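Local atomic coordinates of suppressor of fused family protein (Neisseria gonorrhoeae, PDB entry 3K5J), a protein that is of unknown function but resembles the N-terminal domain of human Suppressor of fused and may bind other proteins. Residues K14-H19 against Y123-E128; I79-M84 against I104-V109; R115-S120 against L140-Q145. One frame throughout, in Å; residues are numbered along the deposited sequence.

Interaction 1: K14-H19 against Y123-E128; sequences KFWKHH and YPYGQE. With SO4 (sulfate ion), chain C.
Phe15 pushes the far end of its ring between Tyr125 and Glu128, and these three residues bury most of the surface in this contact. The tip atom, Phe15 CZ, lies 3.6 Å from Tyr125 CB and 3.5 Å from Tyr125 O. The two rings make an oblique aromatic pair. With CG anti to the backbone N (chi1 -176°), Phe15 starts out beside its own carbonyl carbon, and the ring reaches the other segment from there. Glu128 borders the same ring on another part of its rim: its CG is in the ring plane, and Phe15 CD1 is 3.8 Å from Glu128 CD. The carboxylate stands nearly perpendicular to the phenyl plane, at 87°.

Tyr125 is packed on both faces. Trp16 CZ2 sits over the centre of one face, 3.8 Å from Tyr125 CZ, in an edge-to-face pair with planes at 82°; Pro124 CB covers the centre of the opposite face. The indole in turn carries Phe15 CD2 over its own face, which completes a cluster of three aromatics. Farther out, Lys14 NZ and Glu128 OE2 form a long salt bridge of 3.9 Å, and both residues were modelled in two conformations. Waters sit 2.9 Å from Lys14 O and from Phe15 O, both beside the Glu128 carboxylate.

Beyond the helix end, the turn from Trp16 to His19 holds a sulfate, probably from the crystallisation liquor; one of its oxygens, O4, accepts from His18 N and, at 2.7 Å, from His19 ND1. The contact lies at the surface, where the C-terminal end of helix 2-15 meets the start of helix 127-130; behind it, Trp16 rests on Val43 of strand 39-43 and Tyr125 on Ile70 of strand 65-71.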
loop_
_atom_site.group_PDB
_atom_site.type_symbol
_atom_site.label_atom_id
_atom_site.label_comp_id
_atom_site.label_asym_id
_atom_site.label_seq_id
_atom_site.Cartn_x
_atom_site.Cartn_y
_atom_site.Cartn_z
ATOM N N LYS A 14 13.399 -10.276 6.914
ATOM C CA LYS A 14 14.783 -10.075 6.432
ATOM C C LYS A 14 15.074 -8.599 6.200
ATOM O O LYS A 14 16.175 -8.104 6.504
ATOM C CB LYS A 14 15.011 -10.866 5.137
ATOM C CG LYS A 14 16.376 -10.677 4.478
ATOM C CD LYS A 14 16.406 -11.243 3.081
ATOM C CE LYS A 14 17.500 -10.586 2.266
ATOM N NZ LYS A 14 18.815 -10.770 2.922
ATOM N N PHE A 15 14.093 -7.883 5.648
ATOM C CA PHE A 15 14.272 -6.467 5.366
ATOM C C PHE A 15 14.280 -5.658 6.671
ATOM O O PHE A 15 15.115 -4.786 6.863
ATOM C CB PHE A 15 13.200 -5.969 4.378
ATOM C CG PHE A 15 13.408 -4.539 3.996
ATOM C CD1 PHE A 15 14.454 -4.209 3.188
ATOM C CD2 PHE A 15 12.637 -3.536 4.506
ATOM C CE1 PHE A 15 14.722 -2.910 2.906
ATOM C CE2 PHE A 15 12.906 -2.220 4.202
ATOM C CZ PHE A 15 13.964 -1.934 3.384
ATOM N N TRP A 16 13.344 -5.982 7.568
ATOM C CA TRP A 16 13.270 -5.378 8.896
ATOM C C TRP A 16 13.696 -6.377 9.986
ATOM O O TRP A 16 12.886 -6.799 10.821
ATOM C CB TRP A 16 11.890 -4.842 9.165
ATOM C CG TRP A 16 11.487 -3.656 8.333
ATOM C CD1 TRP A 16 11.939 -2.384 8.482
ATOM C CD2 TRP A 16 10.517 -3.616 7.276
ATOM N NE1 TRP A 16 11.330 -1.559 7.572
ATOM C CE2 TRP A 16 10.436 -2.285 6.835
ATOM C CE3 TRP A 16 9.731 -4.564 6.651
ATOM C CZ2 TRP A 16 9.618 -1.902 5.792
ATOM C CZ3 TRP A 16 8.891 -4.161 5.590
ATOM C CH2 TRP A 16 8.831 -2.854 5.209
ATOM N N LYS A 17 15.004 -6.685 10.010
ATOM C CA LYS A 17 15.575 -7.736 10.852
ATOM C C LYS A 17 15.285 -7.517 12.338
ATOM O O LYS A 17 15.118 -8.508 13.107
ATOM C CB LYS A 17 17.096 -7.851 10.593
ATOM C CG LYS A 17 17.832 -8.869 11.476
ATOM N N HIS A 18 15.215 -6.252 12.746
ATOM C CA HIS A 18 15.047 -5.953 14.176
ATOM C C HIS A 18 13.700 -5.413 14.555
ATOM O O HIS A 18 13.561 -4.740 15.569
ATOM C CB HIS A 18 16.197 -5.024 14.616
ATOM C CG HIS A 18 17.520 -5.657 14.409
ATOM N ND1 HIS A 18 17.910 -6.756 15.143
ATOM C CD2 HIS A 18 18.482 -5.457 13.479
ATOM C CE1 HIS A 18 19.085 -7.168 14.714
ATOM N NE2 HIS A 18 19.456 -6.404 13.701
ATOM N N HIS A 19 12.673 -5.714 13.739
ATOM C CA HIS A 19 11.309 -5.321 14.065
ATOM C C HIS A 19 10.430 -6.545 14.243
ATOM O O HIS A 19 10.641 -7.568 13.563
ATOM C CB HIS A 19 10.721 -4.429 12.946
ATOM C CG HIS A 19 11.294 -3.045 12.923
ATOM N ND1 HIS A 19 12.581 -2.776 12.492
ATOM C CD2 HIS A 19 10.772 -1.860 13.316
ATOM C CE1 HIS A 19 12.810 -1.478 12.598
ATOM N NE2 HIS A 19 11.740 -0.905 13.111
ATOM N N TYR A 123 9.869 3.595 -2.946
ATOM C CA TYR A 123 10.978 4.534 -2.799
ATOM C C TYR A 123 11.562 4.655 -1.387
ATOM O O TYR A 123 12.772 4.795 -1.245
ATOM C CB TYR A 123 10.577 5.910 -3.334
ATOM C CG TYR A 123 10.238 5.924 -4.809
ATOM C CD1 TYR A 123 11.180 5.575 -5.752
ATOM C CD2 TYR A 123 8.958 6.222 -5.258
ATOM C CE1 TYR A 123 10.870 5.597 -7.103
ATOM C CE2 TYR A 123 8.638 6.251 -6.598
ATOM C CZ TYR A 123 9.584 5.914 -7.535
ATOM O OH TYR A 123 9.229 5.920 -8.857
ATOM N N PRO A 124 10.727 4.550 -0.315
ATOM C CA PRO A 124 11.325 4.673 1.035
ATOM C C PRO A 124 12.269 3.554 1.435
ATOM O O PRO A 124 13.101 3.720 2.342
ATOM C CB PRO A 124 10.095 4.711 1.962
ATOM C CG PRO A 124 9.013 5.273 1.073
ATOM C CD PRO A 124 9.253 4.632 -0.246
ATOM N N TYR A 125 12.138 2.413 0.745
ATOM C CA TYR A 125 12.768 1.172 1.135
ATOM C C TYR A 125 13.757 0.558 0.139
ATOM O O TYR A 125 14.738 -0.075 0.545
ATOM C CB TYR A 125 11.685 0.172 1.534
ATOM C CG TYR A 125 10.804 0.688 2.637
ATOM C CD1 TYR A 125 11.372 1.156 3.814
ATOM C CD2 TYR A 125 9.430 0.729 2.512
ATOM C CE1 TYR A 125 10.591 1.678 4.838
ATOM C CE2 TYR A 125 8.633 1.230 3.530
ATOM C CZ TYR A 125 9.199 1.673 4.706
ATOM O OH TYR A 125 8.357 2.198 5.689
ATOM N N GLY A 126 13.496 0.755 -1.146
ATOM C CA GLY A 126 14.430 0.292 -2.177
ATOM C C GLY A 126 14.248 -1.147 -2.643
ATOM O O GLY A 126 13.302 -1.851 -2.270
ATOM N N GLN A 127 15.200 -1.586 -3.464
ATOM C CA GLN A 127 15.090 -2.803 -4.191
ATOM C C GLN A 127 15.072 -4.043 -3.317
ATOM O O GLN A 127 14.466 -5.049 -3.694
ATOM C CB GLN A 127 16.231 -2.925 -5.189
ATOM C CG GLN A 127 16.035 -4.059 -6.208
ATOM C CD GLN A 127 17.221 -4.194 -7.095
ATOM O OE1 GLN A 127 18.283 -4.654 -6.657
ATOM N NE2 GLN A 127 17.076 -3.750 -8.339
ATOM N N GLU A 128 15.706 -3.985 -2.141
ATOM C CA GLU A 128 15.702 -5.160 -1.255
ATOM C C GLU A 128 14.285 -5.523 -0.802
ATOM O O GLU A 128 13.986 -6.696 -0.593
ATOM C CB GLU A 128 16.573 -4.952 -0.005
ATOM C CG GLU A 128 16.757 -6.222 0.856
ATOM C CD GLU A 128 17.633 -5.993 2.067
ATOM O OE1 GLU A 128 18.104 -4.864 2.272
ATOM O OE2 GLU A 128 17.816 -6.950 2.819
HETATM S S SO4 C . 15.808 -2.925 10.943
HETATM O O1 SO4 C . 16.052 -1.966 12.035
HETATM O O2 SO4 C . 15.337 -2.167 9.752
HETATM O O3 SO4 C . 17.080 -3.603 10.649
HETATM O O4 SO4 C . 14.806 -3.844 11.437
HETATM O O HOH W 1 18.017 -6.305 5.276
HETATM O O HOH W 2 17.201 -3.506 5.366
#

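Interaction 2: I79-M84 against I104-V109; sequences IETLAM and IGRPWV
Thr81 and Ile104 mark the closest approach of the two backbones, CA to CA 7.2 Å, where helical residues 79-84 pass the irregular segment 104-109. The one direct polar link lies one residue back in the helix and two further on in the loop: Arg106 NH2 donates to Glu80 OE1 at 3.0 Å, as part of a salt bridge. The oxygen receives it on its anti lone pair, 25° out of the guanidinium plane, and the carboxylate and guanidinium are turned 72° apart, so the pair is joined through a single N-H rather than as a flat two-pronged fork.

Between Thr81 and the loop, two waters bridge the segments. One donates to Thr81 OG1 and to Trp108 O, 2.8 Å from each. The second also donates to both oxygens and accepts from Arg106 NE at 2.7 Å, which joins Arg106 to both the helix hydroxyl and the carbonyl of Trp108. Thr81 OG1 has a further hydrogen bond to Glu77 O, one turn back in the helix.

On the far side of Thr81, Met84, present as selenomethionine and modelled in two conformers, in one of them bends at chi3 (75°), which puts CE 3.3 Å from Ile104 O and 4.2 Å from Ile104 CG2. Thr81, Ile104 and Trp108 all rest on Phe117, so this is a helix-on-sheet interface: helix 77-91 lies over the beta-sheet of the Sufu-like fold, flanked by the connection between strands 101-103 and 116-120.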
loop_
_atom_site.group_PDB
_atom_site.type_symbol
_atom_site.label_atom_id
_atom_site.label_comp_id
_atom_site.label_asym_id
_atom_site.label_seq_id
_atom_site.Cartn_x
_atom_site.Cartn_y
_atom_site.Cartn_z
ATOM N N ILE A 79 -5.914 -2.754 7.528
ATOM C CA ILE A 79 -6.243 -4.144 7.371
ATOM C C ILE A 79 -7.526 -4.261 6.521
ATOM O O ILE A 79 -7.594 -5.047 5.561
ATOM C CB ILE A 79 -6.427 -4.866 8.739
ATOM C CG1 ILE A 79 -5.147 -4.735 9.573
ATOM C CG2 ILE A 79 -6.753 -6.307 8.533
ATOM C CD1 ILE A 79 -5.322 -5.166 11.032
ATOM N N GLU A 80 -8.508 -3.415 6.857
ATOM C CA GLU A 80 -9.790 -3.387 6.169
ATOM C C GLU A 80 -9.593 -2.977 4.692
ATOM O O GLU A 80 -10.144 -3.582 3.754
ATOM C CB GLU A 80 -10.720 -2.380 6.890
ATOM C CG GLU A 80 -11.056 -2.695 8.358
ATOM C CD GLU A 80 -11.399 -1.475 9.244
ATOM O OE1 GLU A 80 -11.522 -0.307 8.737
ATOM O OE2 GLU A 80 -11.517 -1.709 10.497
ATOM N N THR A 81 -8.786 -1.952 4.481
ATOM C CA THR A 81 -8.504 -1.443 3.120
ATOM C C THR A 81 -7.850 -2.520 2.273
ATOM O O THR A 81 -8.239 -2.751 1.134
ATOM C CB THR A 81 -7.571 -0.207 3.195
ATOM O OG1 THR A 81 -8.304 0.849 3.815
ATOM C CG2 THR A 81 -7.083 0.224 1.849
ATOM N N LEU A 82 -6.862 -3.217 2.849
ATOM C CA LEU A 82 -6.144 -4.213 2.068
ATOM C C LEU A 82 -7.031 -5.416 1.719
ATOM O O LEU A 82 -6.888 -5.967 0.624
ATOM C CB LEU A 82 -4.846 -4.627 2.750
ATOM C CG LEU A 82 -3.748 -3.556 2.742
ATOM C CD1 LEU A 82 -2.584 -3.908 3.684
ATOM C CD2 LEU A 82 -3.218 -3.298 1.339
ATOM N N ALA A 83 -7.956 -5.814 2.604
ATOM C CA ALA A 83 -8.920 -6.864 2.254
ATOM C C ALA A 83 -9.813 -6.447 1.076
ATOM O O ALA A 83 -10.065 -7.215 0.148
ATOM C CB ALA A 83 -9.762 -7.301 3.452
HETATM N N MSE A 84 -10.254 -5.206 1.095
HETATM C CA MSE A 84 -11.056 -4.648 -0.001
HETATM C C MSE A 84 -10.248 -4.684 -1.292
HETATM O O MSE A 84 -10.768 -5.068 -2.352
HETATM C CB MSE A 84 -11.479 -3.232 0.356
HETATM C CG MSE A 84 -12.142 -2.483 -0.794
HETATM SE SE MSE A 84 -12.433 -0.615 -0.441
HETATM C CE MSE A 84 -10.634 -0.017 -0.646
ATOM N N ILE A 104 -10.076 4.457 -2.741
ATOM C CA ILE A 104 -10.312 3.732 -1.502
ATOM C C ILE A 104 -11.781 3.717 -1.122
ATOM O O ILE A 104 -12.216 2.856 -0.341
ATOM C CB ILE A 104 -9.451 4.384 -0.352
ATOM C CG1 ILE A 104 -7.992 4.473 -0.797
ATOM C CG2 ILE A 104 -9.606 3.680 0.988
ATOM C CD1 ILE A 104 -7.122 5.340 0.155
ATOM N N GLY A 105 -12.519 4.698 -1.621
ATOM C CA GLY A 105 -13.960 4.821 -1.354
ATOM C C GLY A 105 -14.280 5.490 -0.030
ATOM O O GLY A 105 -15.453 5.525 0.396
ATOM N N ARG A 106 -13.232 6.000 0.619
ATOM C CA ARG A 106 -13.278 6.669 1.888
ATOM C C ARG A 106 -11.866 7.201 2.157
ATOM O O ARG A 106 -10.929 6.813 1.471
ATOM C CB ARG A 106 -13.703 5.702 2.987
ATOM C CG ARG A 106 -12.715 4.644 3.294
ATOM C CD ARG A 106 -13.280 3.751 4.379
ATOM N NE ARG A 106 -12.268 2.838 4.878
ATOM C CZ ARG A 106 -12.506 1.831 5.692
ATOM N NH1 ARG A 106 -13.797 1.551 6.053
ATOM N NH2 ARG A 106 -11.450 1.089 6.086
ATOM N N PRO A 107 -11.696 8.076 3.161
ATOM C CA PRO A 107 -10.357 8.505 3.503
ATOM C C PRO A 107 -9.474 7.348 3.933
ATOM O O PRO A 107 -9.930 6.430 4.630
ATOM C CB PRO A 107 -10.581 9.480 4.638
ATOM C CG PRO A 107 -11.978 9.980 4.398
ATOM C CD PRO A 107 -12.722 8.780 3.952
ATOM N N TRP A 108 -8.195 7.415 3.597
ATOM C CA TRP A 108 -7.299 6.285 3.928
ATOM C C TRP A 108 -7.203 6.054 5.435
ATOM O O TRP A 108 -7.081 4.925 5.871
ATOM C CB TRP A 108 -5.915 6.467 3.295
ATOM C CG TRP A 108 -5.041 7.524 3.846
ATOM C CD1 TRP A 108 -5.277 8.881 3.875
ATOM C CD2 TRP A 108 -3.721 7.345 4.408
ATOM N NE1 TRP A 108 -4.196 9.535 4.419
ATOM C CE2 TRP A 108 -3.226 8.621 4.747
ATOM C CE3 TRP A 108 -2.895 6.227 4.628
ATOM C CZ2 TRP A 108 -1.961 8.793 5.334
ATOM C CZ3 TRP A 108 -1.656 6.400 5.169
ATOM C CH2 TRP A 108 -1.203 7.668 5.568
ATOM N N VAL A 109 -7.192 7.164 6.195
ATOM C CA VAL A 109 -7.430 7.149 7.632
ATOM C C VAL A 109 -8.487 8.251 7.900
ATOM O O VAL A 109 -8.527 9.277 7.191
ATOM C CB VAL A 109 -6.167 7.335 8.455
ATOM C CG1 VAL A 109 -5.158 6.221 8.214
ATOM C CG2 VAL A 109 -5.482 8.658 8.196
HETATM O O HOH W 3 -6.294 2.631 4.476
HETATM O O HOH W 4 -9.703 3.217 5.471
#

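Interaction 3: R115-S120 against L140-Q145; sequences RHFLIS and LLPITQ. With SO4 (sulfate ion), chain D; SO4 (sulfate ion), chain E.
Leu118 O takes two hydrogen bonds, one from Leu141 N across the strands at 3.1 Å and one from Ser120 OG on its own strand at 3.0 Å. They reach it from opposite faces of its carbonyl plane, the hydroxyl standing 65° out of it; Ser120 has a second conformer, so that bond may not always be made. The return bond, Leu118 N to Leu141 O, is the shortest between the strands at 2.8 Å and nearly straight. A little further along, Ile143 N donates to His116 O at 3.0 Å.

This is antiparallel beta pairing, strand 116-120 against strand 135-143, inside the large mixed sheet of the domain. Phe117 and Pro142 face each other as a non-hydrogen-bonded pair, with CA atoms 4.4 Å apart; in this pairing Pro142 is not asked for an N-H. On the side of the sheet that carries Phe117, Ile119 and Leu140, Leu140 CB makes a CH-pi contact 3.7 Å from the centroid of the Phe117 ring, 17° off the normal. The edge of that ring abuts Leu141 C and Pro142 N. Ile119 and Leu140 run side by side, pointing the same way, with Phe67 of strand 65-71 touching both.

The other side carries Leu118, Leu141 and Ile143, all covered by Phe163 of helix 156-166. Ile143 CG2, anti to its carbonyl carbon (chi1 67° for CG1), meets Leu118 CB at 3.8 Å. Where the strands diverge, a water accepts from Arg115 N, donates to Ile143 O and is hydrogen-bonded to His116 ND1, 2.9 Å from each. Past it, the amide end of Gln145, hydrogen-bonded to Ser113 O, lies beside Arg115 CD. His116 NE2 makes a weak hydrogen bond to a sulfate.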
loop_
_atom_site.group_PDB
_atom_site.type_symbol
_atom_site.label_atom_id
_atom_site.label_comp_id
_atom_site.label_asym_id
_atom_site.label_seq_id
_atom_site.Cartn_x
_atom_site.Cartn_y
_atom_site.Cartn_z
ATOM N N ARG A 115 -8.344 10.147 -0.367
ATOM C CA ARG A 115 -9.208 9.000 -0.650
ATOM C C ARG A 115 -8.677 8.118 -1.770
ATOM O O ARG A 115 -9.385 7.217 -2.218
ATOM C CB ARG A 115 -10.580 9.514 -1.108
ATOM C CG ARG A 115 -11.237 10.494 -0.170
ATOM C CD ARG A 115 -12.510 11.088 -0.834
ATOM N NE ARG A 115 -13.587 10.105 -0.909
ATOM C CZ ARG A 115 -14.414 9.814 0.086
ATOM N NH1 ARG A 115 -14.394 10.492 1.223
ATOM N NH2 ARG A 115 -15.325 8.904 -0.108
ATOM N N HIS A 116 -7.457 8.384 -2.235
ATOM C CA HIS A 116 -6.834 7.614 -3.300
ATOM C C HIS A 116 -5.405 7.270 -2.940
ATOM O O HIS A 116 -4.719 8.062 -2.310
ATOM C CB HIS A 116 -6.802 8.401 -4.624
ATOM C CG HIS A 116 -8.142 8.809 -5.128
ATOM N ND1 HIS A 116 -8.752 9.954 -4.670
ATOM C CD2 HIS A 116 -8.981 8.249 -6.043
ATOM C CE1 HIS A 116 -9.919 10.082 -5.289
ATOM N NE2 HIS A 116 -10.082 9.068 -6.126
ATOM N N PHE A 117 -4.941 6.157 -3.487
ATOM C CA PHE A 117 -3.520 5.819 -3.529
ATOM C C PHE A 117 -3.036 5.854 -4.966
ATOM O O PHE A 117 -3.778 5.539 -5.864
ATOM C CB PHE A 117 -3.280 4.383 -3.034
ATOM C CG PHE A 117 -3.681 4.105 -1.592
ATOM C CD1 PHE A 117 -3.096 4.796 -0.524
ATOM C CD2 PHE A 117 -4.536 3.052 -1.296
ATOM C CE1 PHE A 117 -3.397 4.480 0.774
ATOM C CE2 PHE A 117 -4.850 2.746 0.003
ATOM C CZ PHE A 117 -4.281 3.463 1.043
ATOM N N LEU A 118 -1.783 6.212 -5.127
ATOM C CA LEU A 118 -1.030 5.999 -6.357
ATOM C C LEU A 118 -0.102 4.804 -6.173
ATOM O O LEU A 118 0.709 4.787 -5.248
ATOM C CB LEU A 118 -0.182 7.200 -6.708
ATOM C CG LEU A 118 0.726 7.123 -7.956
ATOM C CD1 LEU A 118 -0.098 6.855 -9.234
ATOM C CD2 LEU A 118 1.672 8.337 -8.085
ATOM N N ILE A 119 -0.277 3.786 -7.007
ATOM C CA ILE A 119 0.546 2.546 -6.929
ATOM C C ILE A 119 1.937 2.925 -7.434
ATOM O O ILE A 119 2.105 3.324 -8.594
ATOM C CB ILE A 119 -0.060 1.379 -7.721
ATOM C CG1 ILE A 119 -1.455 1.024 -7.168
ATOM C CG2 ILE A 119 0.894 0.195 -7.653
ATOM C CD1 ILE A 119 -2.236 0.010 -7.938
ATOM N N SER A 120 2.901 2.845 -6.536
ATOM C CA SER A 120 4.249 3.351 -6.737
ATOM C C SER A 120 5.350 2.340 -6.457
ATOM O O SER A 120 5.141 1.377 -5.715
ATOM C CB SER A 120 4.458 4.563 -5.836
ATOM O OG SER A 120 3.470 5.561 -6.051
ATOM N N LEU A 140 1.436 1.827 -1.796
ATOM C CA LEU A 140 0.195 2.584 -1.892
ATOM C C LEU A 140 0.415 3.985 -1.261
ATOM O O LEU A 140 0.297 4.155 -0.051
ATOM C CB LEU A 140 -0.917 1.820 -1.194
ATOM C CG LEU A 140 -1.339 0.496 -1.825
ATOM C CD1 LEU A 140 -2.286 -0.277 -0.946
ATOM C CD2 LEU A 140 -1.876 0.693 -3.228
ATOM N N LEU A 141 0.736 4.953 -2.107
ATOM C CA LEU A 141 1.082 6.297 -1.669
ATOM C C LEU A 141 -0.200 7.153 -1.643
ATOM O O LEU A 141 -0.826 7.337 -2.692
ATOM C CB LEU A 141 2.083 6.898 -2.659
ATOM C CG LEU A 141 2.336 8.405 -2.579
ATOM C CD1 LEU A 141 2.793 8.794 -1.168
ATOM C CD2 LEU A 141 3.350 8.810 -3.657
ATOM N N PRO A 142 -0.619 7.671 -0.472
ATOM C CA PRO A 142 -1.821 8.530 -0.497
ATOM C C PRO A 142 -1.611 9.810 -1.283
ATOM O O PRO A 142 -0.562 10.457 -1.155
ATOM C CB PRO A 142 -2.083 8.835 0.984
ATOM C CG PRO A 142 -1.226 7.904 1.759
ATOM C CD PRO A 142 -0.071 7.513 0.880
ATOM N N ILE A 143 -2.603 10.156 -2.119
ATOM C CA ILE A 143 -2.542 11.391 -2.875
ATOM C C ILE A 143 -3.796 12.224 -2.615
ATOM O O ILE A 143 -4.825 11.698 -2.214
ATOM C CB ILE A 143 -2.358 11.138 -4.401
ATOM C CG1 ILE A 143 -3.557 10.479 -5.049
ATOM C CG2 ILE A 143 -1.049 10.313 -4.682
ATOM C CD1 ILE A 143 -3.486 10.369 -6.611
ATOM N N THR A 144 -3.670 13.545 -2.799
ATOM C CA THR A 144 -4.775 14.434 -2.476
ATOM C C THR A 144 -5.844 14.300 -3.577
ATOM O O THR A 144 -5.583 13.788 -4.677
ATOM C CB THR A 144 -4.317 15.888 -2.368
ATOM O OG1 THR A 144 -4.083 16.395 -3.681
ATOM C CG2 THR A 144 -3.076 16.052 -1.467
ATOM N N GLN A 145 -7.024 14.836 -3.298
ATOM C CA GLN A 145 -8.118 14.728 -4.262
ATOM C C GLN A 145 -7.815 15.522 -5.528
ATOM O O GLN A 145 -8.126 15.066 -6.648
ATOM C CB GLN A 145 -9.447 15.150 -3.639
ATOM C CG GLN A 145 -9.907 14.155 -2.596
ATOM C CD GLN A 145 -11.237 14.515 -2.011
ATOM O OE1 GLN A 145 -12.213 14.661 -2.761
ATOM N NE2 GLN A 145 -11.338 14.536 -0.673
HETATM S S SO4 D . -6.810 19.370 -1.768
HETATM O O1 SO4 D . -7.545 20.534 -2.202
HETATM O O2 SO4 D . -6.726 18.413 -2.809
HETATM O O3 SO4 D . -5.452 19.887 -1.455
HETATM O O4 SO4 D . -7.387 18.798 -0.527
HETATM S S SO4 E . -11.889 7.059 -9.604
HETATM O O1 SO4 E . -12.708 8.274 -9.767
HETATM O O2 SO4 E . -11.549 6.659 -10.959
HETATM O O3 SO4 E . -10.666 7.434 -8.825
HETATM O O4 SO4 E . -12.713 5.999 -8.992
HETATM O O HOH W 5 -7.653 11.704 -2.657
#

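Interactions 2 and 3 are neighbours, their centres 11 Å apart. Ile104 N lies 2.9 Å from Arg115 O, probably a hydrogen bond, and Ile104 CD1 packs 3.5 Å from Phe117 CE2, so Phe117 belongs to the surroundings of both. Interaction 1 stands apart across the centre of the chain, about 24 Å from interaction 2 and 21 Å from interaction 3, centre to centre. In sequence, though, Tyr123 follows closely on Ser120, and interaction 2 is nested within the loop that interaction 1 closes. The sulfates near interactions 1 and 3 probably come from the crystallisation liquor, as does a glycerol about 4 Å from the Leu141 side chain; none establishes a functional site.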